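Local coordinates for protein-glutamine gamma-glutamyltransferase (Pagrus major, PDB 1G0D) that catalyses acyl transfer from protein-bound glutamine to primary amines such as lysine side chains, probably in a calcium-dependent way, at residues A[475-480]-A[576-581]; A[490-495]-A[540-545]; A[508-513]-A[557-562]; A[481-486]-A[581-586]; A[310-315]-A[398-403]. All coordinates share one frame; numbering follows the deposited sequence.

In the fold
Following the chain from the N terminus, contact 5 (310-315 with 398-403) closes first, joining two parallel strands at one edge of a mixed sheet before any other contact opens. Segments 475-480 and 481-486 then open contacts 1 and 4. Within the long loop that follows, contact 2 (490-495 with 540-545) and contact 3 (508-513 with 557-562) pair antiparallel strands; these two cross, and both nest inside contacts 1 and 4. Contact 1 closes at 576-581 and contact 4 at 581-586; the two cross, and they share Pro-581. Contact 2 builds one sheet, contact 3 the sheet facing it; contact 1 packs the two together, and contact 4 joins the loops at their end.

Contact 1: A[475-480]-A[576-581]; sequences LSIKHA and TVANIP
His-479 and Ile-580 reach toward each other tip to tip. Ile-580 CG2 lies over one face of the imidazole, 3.7 Å from the ring centroid and displaced toward the rim, a CH-pi contact. CG1 of the same isoleucine comes up close to ND1, at 3.3 Å. The first torsion of His-479 puts CG between the backbone N and the carbonyl carbon (chi1 71°), on the side of strand 573-581. An alanine at His-479 would probably leave Ile-580 CG2 without the ring face it rests on and open a gap beside CG1. Next along, Ile-477 CG2 meets Ala-578 CB at 3.8 Å, while Ile-477 CD1 sits 3.3 Å from Thr-576 O. No hydrogen bond links these strands: they run nearly parallel, 15° apart with axes 6.7 Å from each other, as the facing walls of the first of the two C-terminal beta-barrels of transglutaminases. By similarity, residues of both segments belong to a GTP-binding site. Leu-475 CB approaches Thr-576 OG1 at 3.8 Å, and that hydroxyl is hydrogen-bonded to Asp-415 O. Around this first shell, Val-490 touches both Ile-477 and Ile-580, and Pro-482 and Val-561 also touch Ile-580.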
# COMPACT_ATOMS: atom_id res chain seq x y z
N LEU A 475 -10.53 -3.95 34.00
CA LEU A 475 -11.63 -3.68 33.08
C LEU A 475 -11.33 -4.27 31.71
O LEU A 475 -10.20 -4.25 31.26
CB LEU A 475 -11.81 -2.15 32.97
CG LEU A 475 -13.15 -1.49 32.64
CD1 LEU A 475 -14.32 -2.15 33.34
CD2 LEU A 475 -13.07 -0.03 33.03
N SER A 476 -12.36 -4.81 31.05
CA SER A 476 -12.19 -5.41 29.74
C SER A 476 -13.51 -5.45 29.00
O SER A 476 -14.54 -5.61 29.64
CB SER A 476 -11.62 -6.83 29.88
OG SER A 476 -12.62 -7.75 30.31
N ILE A 477 -13.49 -5.31 27.67
CA ILE A 477 -14.70 -5.34 26.84
C ILE A 477 -14.63 -6.56 25.96
O ILE A 477 -13.56 -6.89 25.47
CB ILE A 477 -14.81 -4.07 25.94
CG1 ILE A 477 -14.93 -2.84 26.82
CG2 ILE A 477 -16.03 -4.14 25.05
CD1 ILE A 477 -14.41 -1.61 26.19
N LYS A 478 -15.76 -7.23 25.74
CA LYS A 478 -15.74 -8.44 24.92
C LYS A 478 -16.93 -8.57 24.02
O LYS A 478 -18.00 -8.11 24.34
CB LYS A 478 -15.67 -9.67 25.81
CG LYS A 478 -15.81 -9.39 27.31
CD LYS A 478 -15.05 -10.43 28.13
CE LYS A 478 -15.59 -10.48 29.57
NZ LYS A 478 -14.89 -11.51 30.40
N HIS A 479 -16.75 -9.21 22.87
CA HIS A 479 -17.85 -9.36 21.95
C HIS A 479 -17.72 -10.61 21.09
O HIS A 479 -16.62 -11.10 20.88
CB HIS A 479 -17.97 -8.12 21.07
CG HIS A 479 -16.88 -7.96 20.05
ND1 HIS A 479 -16.10 -6.83 19.97
CD2 HIS A 479 -16.48 -8.76 19.03
CE1 HIS A 479 -15.27 -6.94 18.95
NE2 HIS A 479 -15.49 -8.10 18.36
N ALA A 480 -18.86 -11.09 20.56
CA ALA A 480 -18.90 -12.29 19.71
C ALA A 480 -18.75 -12.02 18.21
O ALA A 480 -19.28 -12.80 17.41
CB ALA A 480 -20.21 -13.04 19.94
N THR A 576 -10.66 1.46 29.18
CA THR A 576 -10.41 0.40 28.23
C THR A 576 -11.29 0.66 27.03
O THR A 576 -12.48 0.87 27.16
CB THR A 576 -10.75 -0.98 28.79
OG1 THR A 576 -9.82 -1.31 29.83
CG2 THR A 576 -10.62 -2.00 27.71
N VAL A 577 -10.70 0.67 25.85
CA VAL A 577 -11.51 0.91 24.67
C VAL A 577 -11.48 -0.29 23.75
O VAL A 577 -10.54 -1.05 23.76
CB VAL A 577 -11.00 2.15 23.94
CG1 VAL A 577 -11.82 2.37 22.67
CG2 VAL A 577 -11.14 3.33 24.85
N ALA A 578 -12.55 -0.47 22.99
CA ALA A 578 -12.64 -1.58 22.06
C ALA A 578 -13.32 -1.08 20.81
O ALA A 578 -14.26 -0.30 20.89
CB ALA A 578 -13.45 -2.71 22.67
N ASN A 579 -12.82 -1.48 19.65
CA ASN A 579 -13.46 -1.07 18.41
C ASN A 579 -14.05 -2.31 17.83
O ASN A 579 -13.34 -3.28 17.59
CB ASN A 579 -12.45 -0.51 17.43
CG ASN A 579 -12.10 0.90 17.75
OD1 ASN A 579 -12.72 1.82 17.23
ND2 ASN A 579 -11.12 1.08 18.62
N ILE A 580 -15.35 -2.27 17.60
CA ILE A 580 -16.01 -3.43 17.07
C ILE A 580 -16.32 -3.31 15.59
O ILE A 580 -17.10 -2.47 15.18
CB ILE A 580 -17.31 -3.71 17.82
CG1 ILE A 580 -17.03 -3.69 19.32
CG2 ILE A 580 -17.85 -5.07 17.43
CD1 ILE A 580 -18.23 -4.04 20.19
N PRO A 581 -15.65 -4.11 14.76
CA PRO A 581 -15.94 -4.06 13.33
C PRO A 581 -17.09 -5.08 13.02
O PRO A 581 -16.93 -6.30 13.16
CB PRO A 581 -14.60 -4.44 12.69
CG PRO A 581 -13.80 -5.09 13.78
CD PRO A 581 -14.54 -5.03 15.05

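Contact 2: A[490-495]-A[540-545]; sequences VIVEVK and EVMRLH
Ile-491 and Val-541 face each other on one side of a two-strand pairing, where Ile-491 CG1 meets Val-541 CG2 at 3.9 Å and the two side chains cross obliquely. Val-541 is exposed, so this bump lies on the outer side. The opposite face carries Val-490, Val-492, Glu-540 and Met-542, whose side chains point to the second sheet. Met-542 runs straight out through SD, then its last torsion, near 0°, folds CE back to within 4.3 Å of Val-492 CG2. The folded methionine also rests on the next layer: SD lies on Ala-510 CB, whose small side chain leaves room for the sulfur, and CE on Met-508. Further along, Val-490 CG2 fits against Leu-544 CD2 at 4.1 Å. Glu-540 starts on this face too, but its chain bends at chi2 and its carboxylate forms a salt bridge with Lys-526. Four backbone bonds hold the strands, the shortest from Val-492 N to Glu-540 O at 2.8 Å, and nearly straight. Further along strand 488-496, Lys-495 NZ forms a salt bridge with Glu-493 OE2 at 3.0 Å, and that oxygen also forms one with Lys-478. This is antiparallel pairing at the edge of one sheet of the first C-terminal beta-barrel domain of transglutaminases, with Met-542 and Leu-544 packed on strand 502-513 of the other sheet.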
# COMPACT_ATOMS: atom_id res chain seq x y z
N VAL A 490 -22.50 -6.68 24.14
CA VAL A 490 -21.07 -6.49 24.34
C VAL A 490 -20.90 -6.53 25.85
O VAL A 490 -21.53 -5.76 26.56
CB VAL A 490 -20.59 -5.07 23.88
CG1 VAL A 490 -19.17 -4.87 24.31
CG2 VAL A 490 -20.72 -4.92 22.38
N ILE A 491 -20.08 -7.43 26.38
CA ILE A 491 -19.90 -7.44 27.82
C ILE A 491 -18.72 -6.58 28.25
O ILE A 491 -17.69 -6.53 27.57
CB ILE A 491 -19.67 -8.84 28.36
CG1 ILE A 491 -20.86 -9.70 27.99
CG2 ILE A 491 -19.54 -8.82 29.85
CD1 ILE A 491 -20.57 -10.45 26.78
N VAL A 492 -18.91 -5.89 29.36
CA VAL A 492 -17.88 -5.06 29.97
C VAL A 492 -17.68 -5.75 31.31
O VAL A 492 -18.56 -5.73 32.15
CB VAL A 492 -18.39 -3.59 30.20
CG1 VAL A 492 -17.34 -2.77 30.93
CG2 VAL A 492 -18.68 -2.94 28.86
N GLU A 493 -16.52 -6.39 31.50
CA GLU A 493 -16.28 -7.10 32.72
C GLU A 493 -15.23 -6.45 33.58
O GLU A 493 -14.15 -6.13 33.12
CB GLU A 493 -15.90 -8.53 32.41
CG GLU A 493 -15.27 -9.26 33.58
CD GLU A 493 -14.96 -10.72 33.28
OE1 GLU A 493 -15.80 -11.58 33.63
OE2 GLU A 493 -13.88 -10.99 32.70
N VAL A 494 -15.57 -6.26 34.85
CA VAL A 494 -14.68 -5.68 35.84
C VAL A 494 -14.20 -6.84 36.71
O VAL A 494 -15.00 -7.50 37.33
CB VAL A 494 -15.45 -4.69 36.76
CG1 VAL A 494 -14.49 -4.07 37.73
CG2 VAL A 494 -16.19 -3.63 35.92
N LYS A 495 -12.90 -7.10 36.75
CA LYS A 495 -12.41 -8.21 37.56
C LYS A 495 -11.71 -7.68 38.76
O LYS A 495 -10.70 -7.01 38.64
CB LYS A 495 -11.39 -9.10 36.79
CG LYS A 495 -11.97 -10.30 35.99
CD LYS A 495 -11.27 -10.54 34.62
CE LYS A 495 -10.94 -9.20 33.87
NZ LYS A 495 -11.99 -8.64 32.94
N GLU A 540 -21.27 -6.65 33.05
CA GLU A 540 -22.40 -5.83 32.63
C GLU A 540 -22.50 -5.93 31.13
O GLU A 540 -21.50 -6.10 30.43
CB GLU A 540 -22.19 -4.37 33.01
CG GLU A 540 -22.83 -3.98 34.32
CD GLU A 540 -24.27 -3.54 34.16
OE1 GLU A 540 -25.15 -4.41 34.26
OE2 GLU A 540 -24.51 -2.33 33.94
N VAL A 541 -23.73 -5.85 30.63
CA VAL A 541 -23.99 -5.95 29.20
C VAL A 541 -24.58 -4.67 28.60
O VAL A 541 -25.32 -3.92 29.24
CB VAL A 541 -24.95 -7.12 28.92
CG1 VAL A 541 -25.36 -7.12 27.47
CG2 VAL A 541 -24.28 -8.43 29.28
N MET A 542 -24.21 -4.42 27.35
CA MET A 542 -24.73 -3.27 26.64
C MET A 542 -25.26 -3.82 25.35
O MET A 542 -24.51 -4.42 24.59
CB MET A 542 -23.61 -2.28 26.36
CG MET A 542 -24.00 -1.08 25.51
SD MET A 542 -22.69 0.18 25.51
CE MET A 542 -21.45 -0.62 26.60
N ARG A 543 -26.54 -3.66 25.10
CA ARG A 543 -27.09 -4.19 23.88
C ARG A 543 -27.23 -3.13 22.83
O ARG A 543 -28.00 -2.19 22.99
CB ARG A 543 -28.45 -4.82 24.12
CG ARG A 543 -29.10 -5.37 22.86
CD ARG A 543 -30.04 -6.52 23.18
NE ARG A 543 -30.57 -7.12 21.97
CZ ARG A 543 -30.11 -8.24 21.42
NH1 ARG A 543 -29.08 -8.89 21.97
NH2 ARG A 543 -30.67 -8.72 20.32
N LEU A 544 -26.46 -3.30 21.76
CA LEU A 544 -26.50 -2.39 20.62
C LEU A 544 -27.49 -2.99 19.62
O LEU A 544 -27.52 -4.21 19.45
CB LEU A 544 -25.10 -2.28 20.03
CG LEU A 544 -24.09 -1.34 20.68
CD1 LEU A 544 -24.72 -0.01 21.02
CD2 LEU A 544 -23.56 -1.98 21.91
N HIS A 545 -28.30 -2.14 18.98
CA HIS A 545 -29.34 -2.57 18.02
C HIS A 545 -29.18 -1.99 16.64
O HIS A 545 -28.81 -0.84 16.47
CB HIS A 545 -30.73 -2.17 18.50
CG HIS A 545 -31.07 -2.70 19.85
ND1 HIS A 545 -30.72 -2.04 21.01
CD2 HIS A 545 -31.74 -3.81 20.23
CE1 HIS A 545 -31.16 -2.73 22.05
NE2 HIS A 545 -31.79 -3.81 21.60

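Contact 3: A[508-513]-A[557-562]; sequences MLAMAV and HLIRVK
Arg-560 N donates to Met-511 O at 2.9 Å, the shortest bond of this pairing; the donor lies nearly along the C=O axis, although the N-H...O angle is bent, at 140°. The reverse bond, from Met-511 N to Arg-560 O, is longer at 3.2 Å but almost straight. At the next hydrogen-bonded pair, Lys-562 N reaches Leu-509 O at 3.1 Å. Above the backbone, Arg-560 extends through CD and then turns at chi3 (-78°), which sets NE 3.6 Å from Val-513 CG2. That methyl sits over the centre of one guanidinium face. The planar group is held by its N-H groups: NE bonds to Asn-579, NH1 to Ser-517 and Asn-330, and NH2 forms a salt bridge with Asp-326. Asp-326 also takes Lys-562 NZ, so one carboxylate ties together two cations of the same strand. Leu-509 CD1 lies against Lys-562 CB at 4.1 Å. On the other face Ala-510 CB touches both Ile-559 CG2 and Val-561 CG2, each 4.4 Å away. Eleven buried residues touch here, in an antiparallel pairing inside the first of the two C-terminal beta-barrel domains of transglutaminases, with Arg-560 bonded to Asn-579 of the GTP site assigned by similarity.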
# COMPACT_ATOMS: atom_id res chain seq x y z
N MET A 508 -20.15 3.45 30.72
CA MET A 508 -19.95 2.80 29.43
C MET A 508 -20.62 3.57 28.30
O MET A 508 -21.73 4.06 28.47
CB MET A 508 -20.54 1.40 29.44
CG MET A 508 -20.41 0.71 30.74
SD MET A 508 -21.54 -0.67 30.63
CE MET A 508 -22.43 -0.55 32.21
N LEU A 509 -19.94 3.72 27.17
CA LEU A 509 -20.52 4.42 26.03
C LEU A 509 -20.25 3.61 24.79
O LEU A 509 -19.28 2.90 24.70
CB LEU A 509 -19.88 5.77 25.76
CG LEU A 509 -19.32 6.82 26.72
CD1 LEU A 509 -18.15 6.28 27.55
CD2 LEU A 509 -18.87 8.00 25.82
N ALA A 510 -21.09 3.78 23.79
CA ALA A 510 -20.91 3.09 22.55
C ALA A 510 -21.25 4.13 21.49
O ALA A 510 -22.38 4.62 21.43
CB ALA A 510 -21.84 1.92 22.49
N MET A 511 -20.26 4.50 20.68
CA MET A 511 -20.44 5.51 19.64
C MET A 511 -19.90 4.97 18.35
O MET A 511 -18.95 4.21 18.37
CB MET A 511 -19.66 6.75 19.99
CG MET A 511 -18.21 6.64 19.59
SD MET A 511 -17.09 7.55 20.67
CE MET A 511 -17.75 6.99 22.27
N ALA A 512 -20.49 5.37 17.22
CA ALA A 512 -20.00 4.92 15.92
C ALA A 512 -18.69 5.67 15.66
O ALA A 512 -18.45 6.75 16.23
CB ALA A 512 -21.01 5.23 14.84
N VAL A 513 -17.84 5.09 14.82
CA VAL A 513 -16.52 5.67 14.53
C VAL A 513 -16.05 5.35 13.08
O VAL A 513 -16.68 4.53 12.37
CB VAL A 513 -15.53 5.07 15.54
CG1 VAL A 513 -14.57 4.16 14.86
CG2 VAL A 513 -14.82 6.15 16.31
N HIS A 557 -18.60 0.04 9.12
CA HIS A 557 -19.42 -0.52 10.20
C HIS A 557 -18.69 -0.69 11.54
O HIS A 557 -18.68 -1.78 12.13
CB HIS A 557 -19.99 -1.89 9.77
CG HIS A 557 -20.31 -1.98 8.31
ND1 HIS A 557 -21.56 -1.70 7.81
CD2 HIS A 557 -19.53 -2.28 7.25
CE1 HIS A 557 -21.54 -1.82 6.49
NE2 HIS A 557 -20.32 -2.17 6.13
N LEU A 558 -18.10 0.40 12.05
CA LEU A 558 -17.35 0.39 13.30
C LEU A 558 -18.01 1.04 14.54
O LEU A 558 -18.57 2.13 14.47
CB LEU A 558 -16.01 1.07 13.08
CG LEU A 558 -14.90 0.39 12.31
CD1 LEU A 558 -13.97 1.50 11.83
CD2 LEU A 558 -14.16 -0.66 13.19
N ILE A 559 -17.89 0.37 15.68
CA ILE A 559 -18.46 0.90 16.90
C ILE A 559 -17.39 0.89 17.98
O ILE A 559 -16.92 -0.16 18.41
CB ILE A 559 -19.68 0.05 17.34
CG1 ILE A 559 -20.88 0.38 16.44
CG2 ILE A 559 -20.03 0.32 18.81
CD1 ILE A 559 -21.99 -0.61 16.51
N ARG A 560 -17.00 2.08 18.43
CA ARG A 560 -16.00 2.16 19.48
C ARG A 560 -16.68 2.12 20.85
O ARG A 560 -17.44 3.01 21.17
CB ARG A 560 -15.22 3.46 19.33
CG ARG A 560 -13.95 3.54 20.15
CD ARG A 560 -13.15 4.73 19.67
NE ARG A 560 -12.44 4.45 18.43
CZ ARG A 560 -11.63 5.30 17.82
NH1 ARG A 560 -11.01 4.95 16.69
NH2 ARG A 560 -11.42 6.51 18.34
N VAL A 561 -16.43 1.08 21.63
CA VAL A 561 -17.00 0.97 22.97
C VAL A 561 -15.93 1.37 23.97
O VAL A 561 -14.77 0.98 23.81
CB VAL A 561 -17.43 -0.47 23.26
CG1 VAL A 561 -18.00 -0.57 24.68
CG2 VAL A 561 -18.46 -0.90 22.24
N LYS A 562 -16.30 2.17 24.97
CA LYS A 562 -15.36 2.61 26.01
C LYS A 562 -15.91 2.35 27.40
O LYS A 562 -17.11 2.38 27.62
CB LYS A 562 -15.07 4.10 25.88
CG LYS A 562 -14.59 4.50 24.51
CD LYS A 562 -14.25 5.99 24.49
CE LYS A 562 -13.67 6.43 23.16
NZ LYS A 562 -13.03 7.75 23.31

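Contact 4: A[481-486]-A[581-586]; sequences QPVFGT and PLSTPE
Leu-582 carries its CG anti to the carbonyl carbon (chi1 -84°), and an unusual chi2 of 28° takes CD1 to Pro-482 CG, a tight 3.3 Å, with the two side chains at about a right angle. Phe-484 has CG anti to its backbone N (chi1 -178°), and Leu-582 CD2 comes to the edge of its ring. Pro-482 O takes two donors of Ser-583: the backbone N at 3.0 Å, in the carbonyl plane, and OG at 3.1 Å, from well above that plane. In return Phe-484 N gives a 2.7 Å bond to Ser-583 O, in plane and on a lone pair. Val-483 CG2 rests on Ser-583 OG at 3.5 Å. A type II beta turn runs from Val-483 to Thr-486, with Gly-485 at a positive phi; Val-483 O is gripped by both Thr-486 N and OG1. By similarity, Gln-481, Pro-482 and Pro-581 belong to a GTP-binding site. Both segments are loops, one leading from strand 473-479 to strand 488-496, the other leaving strand 573-581. Tyr-549 of helix 546-549 packs on Phe-484 and Leu-582, Phe-488 of strand 488-496 touches Pro-482 and Leu-582, and Leu-611 and Leu-670 of neighbouring loops touch Phe-484.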
# COMPACT_ATOMS: atom_id res chain seq x y z
N GLN A 481 -18.05 -10.95 17.84
CA GLN A 481 -17.86 -10.56 16.44
C GLN A 481 -19.19 -10.52 15.71
O GLN A 481 -19.47 -11.38 14.89
CB GLN A 481 -16.94 -11.54 15.73
CG GLN A 481 -15.56 -11.58 16.29
CD GLN A 481 -14.85 -12.84 15.92
OE1 GLN A 481 -14.87 -13.83 16.68
NE2 GLN A 481 -14.20 -12.84 14.75
N PRO A 482 -19.99 -9.47 15.96
CA PRO A 482 -21.31 -9.31 15.33
C PRO A 482 -21.30 -9.10 13.84
O PRO A 482 -20.33 -8.58 13.30
CB PRO A 482 -21.87 -8.07 16.01
CG PRO A 482 -20.64 -7.29 16.35
CD PRO A 482 -19.69 -8.33 16.84
N VAL A 483 -22.40 -9.49 13.20
CA VAL A 483 -22.55 -9.28 11.77
C VAL A 483 -23.41 -8.05 11.53
O VAL A 483 -24.44 -7.90 12.16
CB VAL A 483 -23.27 -10.46 11.13
CG1 VAL A 483 -23.44 -10.19 9.61
CG2 VAL A 483 -22.48 -11.71 11.39
N PHE A 484 -23.00 -7.16 10.63
CA PHE A 484 -23.80 -5.98 10.34
C PHE A 484 -25.22 -6.43 10.03
O PHE A 484 -25.42 -7.40 9.28
CB PHE A 484 -23.26 -5.23 9.13
CG PHE A 484 -24.02 -3.99 8.82
CD1 PHE A 484 -24.12 -2.98 9.76
CD2 PHE A 484 -24.65 -3.82 7.59
CE1 PHE A 484 -24.84 -1.81 9.49
CE2 PHE A 484 -25.37 -2.66 7.30
CZ PHE A 484 -25.47 -1.65 8.25
N GLY A 485 -26.20 -5.72 10.61
CA GLY A 485 -27.60 -6.04 10.44
C GLY A 485 -28.23 -6.55 11.73
O GLY A 485 -29.44 -6.49 11.91
N THR A 486 -27.41 -7.03 12.67
CA THR A 486 -27.94 -7.58 13.91
C THR A 486 -27.78 -6.75 15.20
O THR A 486 -26.90 -5.88 15.30
CB THR A 486 -27.34 -9.01 14.16
OG1 THR A 486 -26.02 -8.90 14.71
CG2 THR A 486 -27.23 -9.80 12.86
N PRO A 581 -15.65 -4.11 14.76
CA PRO A 581 -15.94 -4.06 13.33
C PRO A 581 -17.09 -5.08 13.02
O PRO A 581 -16.93 -6.30 13.16
CB PRO A 581 -14.60 -4.44 12.69
CG PRO A 581 -13.80 -5.09 13.78
CD PRO A 581 -14.54 -5.03 15.05
N LEU A 582 -18.26 -4.57 12.64
CA LEU A 582 -19.39 -5.43 12.34
C LEU A 582 -19.18 -5.99 10.93
O LEU A 582 -18.97 -5.22 9.99
CB LEU A 582 -20.70 -4.62 12.43
CG LEU A 582 -21.43 -4.37 13.76
CD1 LEU A 582 -20.50 -4.35 14.89
CD2 LEU A 582 -22.10 -3.04 13.72
N SER A 583 -19.25 -7.32 10.78
CA SER A 583 -19.00 -7.99 9.49
C SER A 583 -20.04 -7.90 8.39
O SER A 583 -21.21 -7.73 8.65
CB SER A 583 -18.68 -9.49 9.71
OG SER A 583 -19.44 -10.11 10.73
N THR A 584 -19.59 -8.02 7.14
CA THR A 584 -20.49 -8.02 5.99
C THR A 584 -20.43 -9.46 5.45
O THR A 584 -19.47 -10.19 5.71
CB THR A 584 -20.06 -7.04 4.89
OG1 THR A 584 -18.64 -7.09 4.72
CG2 THR A 584 -20.49 -5.62 5.25
N PRO A 585 -21.46 -9.90 4.72
CA PRO A 585 -21.36 -11.28 4.25
C PRO A 585 -20.18 -11.46 3.32
O PRO A 585 -19.74 -10.49 2.70
CB PRO A 585 -22.69 -11.54 3.56
CG PRO A 585 -23.24 -10.17 3.21
CD PRO A 585 -22.69 -9.23 4.25
N GLU A 586 -19.66 -12.68 3.25
CA GLU A 586 -18.54 -13.00 2.38
C GLU A 586 -18.95 -13.65 1.07
O GLU A 586 -19.47 -14.76 1.05
CB GLU A 586 -17.56 -13.93 3.07
CG GLU A 586 -16.23 -13.86 2.35
CD GLU A 586 -15.36 -15.07 2.60
OE1 GLU A 586 -15.50 -15.70 3.68
OE2 GLU A 586 -14.52 -15.36 1.69

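Contact 5: A[310-315]-A[398-403]; sequences FLLNER and TIYWIV
Two parallel strands pair at the edge of a mixed sheet, Phe-310 beside Tyr-400, Leu-311 beside Trp-401 and Leu-312 beside Ile-402. Four backbone bonds link the strands: Phe-310 N donates to Ile-399 O at 2.8 Å, Trp-401 N to Phe-310 O at 2.7 Å, and Leu-312 N to Trp-401 O at 2.8 Å. Val-403 N closes the run on Leu-312 O, 3.1 Å away. Phe-310 and Tyr-400 lie side by side and point the same way, their rings oblique at 44° with centroids 4.6 Å apart. Phe-310 CB stands over the Tyr-400 ring face, 4.0 Å from its centroid, a CH-pi contact. An alanine at Tyr-400 would probably leave Phe-310 CB and ring without the aromatic face beside them, and the ring freer to turn. On the other face, Leu-311 CD2 meets Val-403 CG2 at 3.7 Å and also reaches Trp-401 CB. Outside the pair, Trp-401 NE1 bonds to Asp-309 and its ring makes a cation-pi contact with Arg-409, while Glu-314 forms a salt bridge with Lys-405. Strand 307-312 is the outermost here; strand 397-403 is followed by the antiparallel strand 409-414, and then by strand 573-581 of the first C-terminal barrel.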
# COMPACT_ATOMS: atom_id res chain seq x y z
N PHE A 310 -4.19 13.88 26.50
CA PHE A 310 -5.50 13.98 25.91
C PHE A 310 -6.52 14.28 26.98
O PHE A 310 -6.84 13.41 27.79
CB PHE A 310 -5.82 12.64 25.25
CG PHE A 310 -6.90 12.71 24.24
CD1 PHE A 310 -6.59 12.84 22.90
CD2 PHE A 310 -8.23 12.64 24.61
CE1 PHE A 310 -7.61 12.91 21.95
CE2 PHE A 310 -9.24 12.70 23.67
CZ PHE A 310 -8.93 12.84 22.34
N LEU A 311 -7.05 15.51 26.97
CA LEU A 311 -8.05 15.98 27.94
C LEU A 311 -9.50 15.65 27.61
O LEU A 311 -10.05 16.02 26.57
CB LEU A 311 -7.94 17.48 28.12
CG LEU A 311 -6.51 17.98 28.27
CD1 LEU A 311 -6.54 19.47 28.54
CD2 LEU A 311 -5.82 17.23 29.41
N LEU A 312 -10.12 14.96 28.55
CA LEU A 312 -11.50 14.53 28.46
C LEU A 312 -12.23 15.20 29.62
O LEU A 312 -11.62 15.71 30.54
CB LEU A 312 -11.52 13.01 28.63
CG LEU A 312 -11.64 12.05 27.44
CD1 LEU A 312 -11.14 12.70 26.20
CD2 LEU A 312 -10.89 10.76 27.74
N ASN A 313 -13.55 15.23 29.59
CA ASN A 313 -14.24 15.81 30.70
C ASN A 313 -14.68 14.63 31.53
O ASN A 313 -14.31 13.49 31.23
CB ASN A 313 -15.45 16.60 30.23
CG ASN A 313 -16.42 15.77 29.46
OD1 ASN A 313 -16.47 14.54 29.59
ND2 ASN A 313 -17.22 16.43 28.63
N GLU A 314 -15.48 14.88 32.57
CA GLU A 314 -15.96 13.81 33.43
C GLU A 314 -16.96 12.90 32.69
O GLU A 314 -17.17 11.74 33.08
CB GLU A 314 -16.60 14.39 34.70
CG GLU A 314 -15.61 15.00 35.71
CD GLU A 314 -15.78 16.51 35.82
OE1 GLU A 314 -16.07 17.00 36.94
OE2 GLU A 314 -15.61 17.19 34.78
N ARG A 315 -17.58 13.42 31.64
CA ARG A 315 -18.52 12.61 30.87
C ARG A 315 -17.79 11.77 29.85
O ARG A 315 -18.41 11.21 28.95
CB ARG A 315 -19.52 13.49 30.14
CG ARG A 315 -20.17 14.46 31.06
CD ARG A 315 -21.22 15.24 30.33
NE ARG A 315 -22.45 14.49 30.23
CZ ARG A 315 -22.93 14.03 29.08
NH1 ARG A 315 -24.07 13.34 29.06
NH2 ARG A 315 -22.26 14.26 27.96
N THR A 398 0.35 8.83 24.30
CA THR A 398 -0.87 9.60 24.59
C THR A 398 -1.39 9.19 25.98
O THR A 398 -1.70 8.02 26.24
CB THR A 398 -2.02 9.37 23.53
OG1 THR A 398 -2.05 10.45 22.59
CG2 THR A 398 -3.37 9.36 24.18
N ILE A 399 -1.46 10.16 26.88
CA ILE A 399 -1.97 9.91 28.21
C ILE A 399 -3.30 10.67 28.35
O ILE A 399 -3.32 11.88 28.20
CB ILE A 399 -0.99 10.42 29.24
CG1 ILE A 399 0.28 9.58 29.17
CG2 ILE A 399 -1.63 10.39 30.63
CD1 ILE A 399 1.43 10.13 29.99
N TYR A 400 -4.40 9.96 28.62
CA TYR A 400 -5.71 10.61 28.79
C TYR A 400 -5.94 11.19 30.19
O TYR A 400 -5.51 10.60 31.17
CB TYR A 400 -6.81 9.61 28.55
CG TYR A 400 -7.08 9.34 27.12
CD1 TYR A 400 -6.28 8.45 26.39
CD2 TYR A 400 -8.23 9.86 26.51
CE1 TYR A 400 -6.63 8.07 25.09
CE2 TYR A 400 -8.59 9.50 25.22
CZ TYR A 400 -7.80 8.59 24.51
OH TYR A 400 -8.25 8.16 23.26
N TRP A 401 -6.63 12.32 30.28
CA TRP A 401 -6.89 12.92 31.59
C TRP A 401 -8.32 13.41 31.76
O TRP A 401 -8.93 13.91 30.82
CB TRP A 401 -5.98 14.11 31.84
CG TRP A 401 -4.54 13.81 31.70
CD1 TRP A 401 -3.84 13.62 30.54
CD2 TRP A 401 -3.58 13.69 32.76
NE1 TRP A 401 -2.52 13.39 30.82
CE2 TRP A 401 -2.33 13.44 32.18
CE3 TRP A 401 -3.66 13.78 34.16
CZ2 TRP A 401 -1.19 13.27 32.93
CZ3 TRP A 401 -2.52 13.63 34.90
CH2 TRP A 401 -1.30 13.37 34.29
N ILE A 402 -8.85 13.24 32.97
CA ILE A 402 -10.18 13.73 33.31
C ILE A 402 -9.90 15.09 33.96
O ILE A 402 -9.36 15.17 35.08
CB ILE A 402 -10.90 12.87 34.37
CG1 ILE A 402 -11.13 11.44 33.84
CG2 ILE A 402 -12.15 13.59 34.85
CD1 ILE A 402 -12.52 11.13 33.35
N VAL A 403 -10.19 16.17 33.26
CA VAL A 403 -9.97 17.47 33.85
C VAL A 403 -11.31 17.97 34.34
O VAL A 403 -12.26 18.08 33.56
CB VAL A 403 -9.43 18.48 32.83
CG1 VAL A 403 -9.11 19.77 33.55
CG2 VAL A 403 -8.18 17.92 32.11